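Local coordinates for protein paenibacillus xanthan lyase (PDB 6F2P) that cleaves the polysaccharide xanthan by lyase (eliminative) chemistry and holds several calcium ions, at residues A[844-849]-A[878-883]; A[857-862]-A[893-898]. All coordinates share one frame; numbering follows the deposited sequence.

Interactions 1 and 2 belong to two sheets of one beta-sandwich, with centres about 14 Å apart; these centres lie about 40 and 37 Å from the centre of the chain. Along the sequence their segments alternate: strands 841-848, 857-867, 871-882 and 891-900 follow in turn, the first and third serving interaction 1, the second and fourth interaction 2. In each case the joined strands are not sheet neighbours: strand 832-838 lies between the first pair, strand 817-826 between the second. The two also touch directly, Q847 NE2 lying 3.1 Å from T861 O and M849 packing on the F860 ring. This calcium-bearing sandwich is consistent with an accessory carbohydrate-binding module.

Interaction 1. Residues A[844-849]-A[878-883]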
loop_
_atom_site.group_PDB
_atom_site.type_symbol
_atom_site.label_atom_id
_atom_site.label_comp_id
_atom_site.label_asym_id
_atom_site.label_seq_id
_atom_site.Cartn_x
_atom_site.Cartn_y
_atom_site.Cartn_z
ATOM N N GLY A 844 32.033 17.648 -10.724
ATOM C CA GLY A 844 32.636 18.903 -11.131
ATOM C C GLY A 844 32.665 19.935 -10.023
ATOM O O GLY A 844 32.370 19.628 -8.868
ATOM N N SER A 845 33.025 21.165 -10.375
ATOM C CA SER A 845 33.014 22.269 -9.429
ATOM C C SER A 845 31.673 22.999 -9.499
ATOM O O SER A 845 30.833 22.684 -10.337
ATOM C CB SER A 845 34.184 23.230 -9.702
ATOM O OG SER A 845 34.183 23.711 -11.037
ATOM N N ALA A 846 31.460 23.966 -8.614
ATOM C CA ALA A 846 30.208 24.717 -8.630
ATOM C C ALA A 846 30.213 25.695 -9.794
ATOM O O ALA A 846 31.260 26.223 -10.165
ATOM C CB ALA A 846 29.978 25.443 -7.295
ATOM N N GLN A 847 29.043 25.924 -10.377
ATOM C CA GLN A 847 28.946 26.780 -11.546
ATOM C C GLN A 847 28.152 28.028 -11.226
ATOM O O GLN A 847 26.999 27.949 -10.798
ATOM C CB GLN A 847 28.264 26.032 -12.691
ATOM C CG GLN A 847 29.069 24.870 -13.238
ATOM C CD GLN A 847 29.971 25.281 -14.385
ATOM O OE1 GLN A 847 29.922 26.417 -14.861
ATOM N NE2 GLN A 847 30.797 24.351 -14.841
ATOM N N ASP A 848 28.767 29.184 -11.431
ATOM C CA ASP A 848 28.043 30.436 -11.283
ATOM C C ASP A 848 27.172 30.633 -12.529
ATOM O O ASP A 848 27.674 30.915 -13.631
ATOM C CB ASP A 848 29.009 31.604 -11.034
ATOM C CG ASP A 848 28.346 32.960 -11.163
ATOM O OD1 ASP A 848 27.103 33.051 -11.048
ATOM O OD2 ASP A 848 29.079 33.946 -11.385
ATOM N N MET A 849 25.865 30.472 -12.327
ATOM C CA MET A 849 24.883 30.482 -13.402
ATOM C C MET A 849 24.399 31.887 -13.755
ATOM O O MET A 849 23.447 32.043 -14.518
ATOM C CB MET A 849 23.683 29.620 -13.015
ATOM C CG MET A 849 24.031 28.223 -12.539
ATOM S SD MET A 849 24.473 27.202 -13.936
ATOM C CE MET A 849 24.398 25.555 -13.249
ATOM N N LYS A 878 22.456 22.009 -5.962
ATOM C CA LYS A 878 22.493 22.661 -4.671
ATOM C C LYS A 878 23.011 24.089 -4.770
ATOM O O LYS A 878 24.085 24.334 -5.329
ATOM C CB LYS A 878 23.377 21.867 -3.712
ATOM C CG LYS A 878 23.508 22.498 -2.330
ATOM C CD LYS A 878 24.485 21.732 -1.446
ATOM C CE LYS A 878 25.909 21.817 -1.980
ATOM N NZ LYS A 878 26.882 21.137 -1.080
ATOM N N THR A 879 22.247 25.030 -4.214
ATOM C CA THR A 879 22.684 26.415 -4.126
ATOM C C THR A 879 23.904 26.508 -3.209
ATOM O O THR A 879 23.863 26.048 -2.069
ATOM C CB THR A 879 21.563 27.315 -3.582
ATOM O OG1 THR A 879 20.420 27.232 -4.443
ATOM C CG2 THR A 879 22.026 28.760 -3.504
ATOM N N THR A 880 24.994 27.080 -3.712
ATOM C CA THR A 880 26.224 27.176 -2.930
ATOM C C THR A 880 26.636 28.626 -2.714
ATOM O O THR A 880 27.575 28.899 -1.965
ATOM C CB THR A 880 27.404 26.421 -3.590
ATOM O OG1 THR A 880 27.607 26.905 -4.921
ATOM C CG2 THR A 880 27.135 24.932 -3.637
ATOM N N GLY A 881 25.929 29.549 -3.362
ATOM C CA GLY A 881 26.250 30.960 -3.263
ATOM C C GLY A 881 25.573 31.780 -4.342
ATOM O O GLY A 881 24.592 31.337 -4.934
ATOM N N LYS A 882 26.089 32.977 -4.604
ATOM C CA LYS A 882 25.496 33.849 -5.617
ATOM C C LYS A 882 26.447 34.936 -6.105
ATOM O O LYS A 882 27.282 35.446 -5.358
ATOM C CB LYS A 882 24.181 34.481 -5.123
ATOM C CG LYS A 882 24.339 35.518 -4.015
ATOM C CD LYS A 882 22.993 36.115 -3.568
ATOM C CE LYS A 882 22.455 37.148 -4.562
ATOM N NZ LYS A 882 23.373 38.311 -4.768
ATOM N N ASN A 883 26.315 35.279 -7.379
ATOM C CA ASN A 883 27.027 36.414 -7.926
ATOM C C ASN A 883 26.475 37.697 -7.316
ATOM O O ASN A 883 25.263 37.835 -7.127
ATOM C CB ASN A 883 26.885 36.442 -9.447
ATOM C CG ASN A 883 27.842 37.411 -10.103
ATOM O OD1 ASN A 883 27.602 38.619 -10.126
ATOM N ND2 ASN A 883 28.937 36.885 -10.645
HETATM O O HOH W 1 25.170 33.556 -9.076
#
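D848 and N883 make the direct polar link between 844-849 and 878-883: N883 ND2 donates to D848 OD2 over 3.0 Å with an N-H...O angle of 154°. The amide comes in on the syn side of the carboxylate, tilted somewhat out of its plane, and the two flat groups are only 23° from parallel. A water adds a second bridge, giving a proton to D848 OD1 and accepting one from N883 N at 2.7 Å. With CG anti to the backbone N (chi1 168°), the D848 carboxylate extends toward N883. Farther along, A846 CB rests 3.7 Å from T880 OG1, whose hydrogen bond goes to I833 O.

In the next shell, F850 N also bonds D848 OD1 while S885 N holds N883 OD1, so each side chain is also held by a backbone N-H two residues further along the chain. Replacing D848 by an alanine is likely to leave N883 ND2, the water and F850 N without their acceptor, and the N883 amide less firmly oriented. Both A846 and T880 lean on Q835 of strand 832-838, which pairs with strands 841-848 and 871-882. The contact thus reaches across an intervening strand, at the margin of an antiparallel five-stranded sheet of the beta-sandwich.

Interaction 2. Residues A[857-862]-A[893-898]; sequences SKEFTM and LDNFSL. With CA (calcium ion), chain C.
E859 points its carboxylate at N895 and S897 without bonding either directly: E859 OE2 stands 4.3 Å from both N895 OD1 and S897 OG. The amide of N895, the second flat group, turns its OD1 to a water that fills the interval and packs beside P767, S791 and R824. The ring of F896 serves the other side of the strand, meeting the F875 ring with planes about 50° apart and packing on L877, F809 and L811.

The water donates to N895 OD1 at 2.8 Å, a sound hydrogen bond. Its bonds to E859 OE2 and S897 OG, the latter with the proton apparently coming from the serine, refine too short at this resolution and are doubtful in detail. E859 reaches the site because CG is anti to the backbone N (chi1 -161°) and the chain then turns at chi2 (77°).

These side chains lie on two strands of an antiparallel sheet, separated by strand 817-826, which explains the 9.3 Å between E859 CA and F896 CA. In strand 891-900, D894 and N895 both face R824, a classic beta bulge that interrupts the alternation of sides.

At the bulge D894 grips calcium twice. D894 OD1 binds the ion at 2.3 Å. The backbone D894 O is a longer ligand of the same calcium, at 2.8 Å. E769, E771 and the backbone oxygens of S791 and K794 contribute to the site, while D894 OD2 forms a salt bridge with R824 NH1.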
loop_
_atom_site.group_PDB
_atom_site.type_symbol
_atom_site.label_atom_id
_atom_site.label_comp_id
_atom_site.label_asym_id
_atom_site.label_seq_id
_atom_site.Cartn_x
_atom_site.Cartn_y
_atom_site.Cartn_z
ATOM N N SER A 857 20.554 32.019 -23.258
ATOM C CA SER A 857 20.801 30.719 -22.658
ATOM C C SER A 857 22.232 30.284 -22.908
ATOM O O SER A 857 22.863 30.731 -23.860
ATOM C CB SER A 857 19.847 29.686 -23.243
ATOM O OG SER A 857 20.005 29.587 -24.648
ATOM N N LYS A 858 22.742 29.411 -22.048
ATOM C CA LYS A 858 24.068 28.833 -22.230
ATOM C C LYS A 858 24.042 27.363 -21.850
ATOM O O LYS A 858 23.214 26.933 -21.052
ATOM C CB LYS A 858 25.111 29.558 -21.373
ATOM C CG LYS A 858 25.340 31.014 -21.735
ATOM C CD LYS A 858 26.624 31.537 -21.110
ATOM C CE LYS A 858 26.602 31.452 -19.584
ATOM N NZ LYS A 858 27.862 31.990 -18.965
ATOM N N GLU A 859 24.954 26.590 -22.423
ATOM C CA GLU A 859 25.073 25.183 -22.082
ATOM C C GLU A 859 26.227 24.992 -21.110
ATOM O O GLU A 859 27.392 25.120 -21.493
ATOM C CB GLU A 859 25.333 24.350 -23.331
ATOM C CG GLU A 859 25.021 22.892 -23.136
ATOM C CD GLU A 859 23.535 22.622 -23.185
ATOM O OE1 GLU A 859 22.808 23.407 -23.837
ATOM O OE2 GLU A 859 23.092 21.624 -22.578
ATOM N N PHE A 860 25.908 24.686 -19.856
ATOM C CA PHE A 860 26.931 24.468 -18.846
ATOM C C PHE A 860 27.374 23.016 -18.834
ATOM O O PHE A 860 26.545 22.111 -18.815
ATOM C CB PHE A 860 26.419 24.866 -17.456
ATOM C CG PHE A 860 26.276 26.345 -17.268
ATOM C CD1 PHE A 860 25.181 27.026 -17.793
ATOM C CD2 PHE A 860 27.237 27.063 -16.574
ATOM C CE1 PHE A 860 25.046 28.397 -17.627
ATOM C CE2 PHE A 860 27.108 28.436 -16.399
ATOM C CZ PHE A 860 26.010 29.105 -16.928
ATOM N N THR A 861 28.683 22.797 -18.847
ATOM C CA THR A 861 29.229 21.464 -18.647
ATOM C C THR A 861 29.542 21.294 -17.166
ATOM O O THR A 861 30.490 21.887 -16.651
ATOM C CB THR A 861 30.506 21.245 -19.469
ATOM O OG1 THR A 861 30.255 21.581 -20.834
ATOM C CG2 THR A 861 30.940 19.796 -19.393
ATOM N N MET A 862 28.733 20.496 -16.480
ATOM C CA MET A 862 28.878 20.333 -15.041
ATOM C C MET A 862 30.074 19.452 -14.733
ATOM O O MET A 862 30.853 19.733 -13.822
ATOM C CB MET A 862 27.616 19.719 -14.434
ATOM C CG MET A 862 26.309 20.345 -14.902
ATOM S SD MET A 862 26.186 22.084 -14.473
ATOM C CE MET A 862 26.296 22.011 -12.683
ATOM N N LEU A 893 16.231 26.506 -14.928
ATOM C CA LEU A 893 16.740 25.260 -15.502
ATOM C C LEU A 893 15.897 24.780 -16.689
ATOM O O LEU A 893 14.687 24.587 -16.563
ATOM C CB LEU A 893 16.798 24.186 -14.413
ATOM C CG LEU A 893 17.256 22.766 -14.749
ATOM C CD1 LEU A 893 18.631 22.756 -15.402
ATOM C CD2 LEU A 893 17.266 21.942 -13.471
ATOM N N ASP A 894 16.532 24.583 -17.839
ATOM C CA ASP A 894 15.802 24.142 -19.026
ATOM C C ASP A 894 15.839 22.625 -19.154
ATOM O O ASP A 894 14.793 21.986 -19.259
ATOM C CB ASP A 894 16.344 24.812 -20.301
ATOM C CG ASP A 894 15.488 24.518 -21.542
ATOM O OD1 ASP A 894 14.420 23.877 -21.400
ATOM O OD2 ASP A 894 15.873 24.939 -22.658
ATOM N N ASN A 895 17.042 22.052 -19.147
ATOM C CA ASN A 895 17.181 20.603 -19.266
ATOM C C ASN A 895 18.549 20.066 -18.850
ATOM O O ASN A 895 19.435 20.824 -18.463
ATOM C CB ASN A 895 16.827 20.128 -20.683
ATOM C CG ASN A 895 17.779 20.657 -21.749
ATOM O OD1 ASN A 895 18.952 20.920 -21.488
ATOM N ND2 ASN A 895 17.272 20.800 -22.969
ATOM N N PHE A 896 18.693 18.748 -18.922
ATOM C CA PHE A 896 19.986 18.095 -18.805
ATOM C C PHE A 896 20.248 17.350 -20.108
ATOM O O PHE A 896 19.313 16.941 -20.797
ATOM C CB PHE A 896 19.997 17.083 -17.659
ATOM C CG PHE A 896 19.939 17.696 -16.286
ATOM C CD1 PHE A 896 21.060 18.293 -15.735
ATOM C CD2 PHE A 896 18.773 17.642 -15.536
ATOM C CE1 PHE A 896 21.019 18.846 -14.474
ATOM C CE2 PHE A 896 18.725 18.192 -14.263
ATOM C CZ PHE A 896 19.852 18.798 -13.734
ATOM N N SER A 897 21.520 17.187 -20.443
ATOM C CA SER A 897 21.925 16.283 -21.503
ATOM C C SER A 897 23.048 15.421 -20.959
ATOM O O SER A 897 23.885 15.905 -20.208
ATOM C CB SER A 897 22.424 17.061 -22.721
ATOM O OG SER A 897 21.374 17.770 -23.348
ATOM N N LEU A 898 23.061 14.145 -21.318
ATOM C CA LEU A 898 24.209 13.295 -21.026
ATOM C C LEU A 898 24.893 12.976 -22.344
ATOM O O LEU A 898 24.300 12.350 -23.220
ATOM C CB LEU A 898 23.789 11.997 -20.341
ATOM C CG LEU A 898 22.807 12.098 -19.178
ATOM C CD1 LEU A 898 22.622 10.728 -18.551
ATOM C CD2 LEU A 898 23.269 13.110 -18.156
HETATM CA CA CA C . 12.654 22.512 -21.022
HETATM O O HOH W 2 21.166 20.215 -23.042
#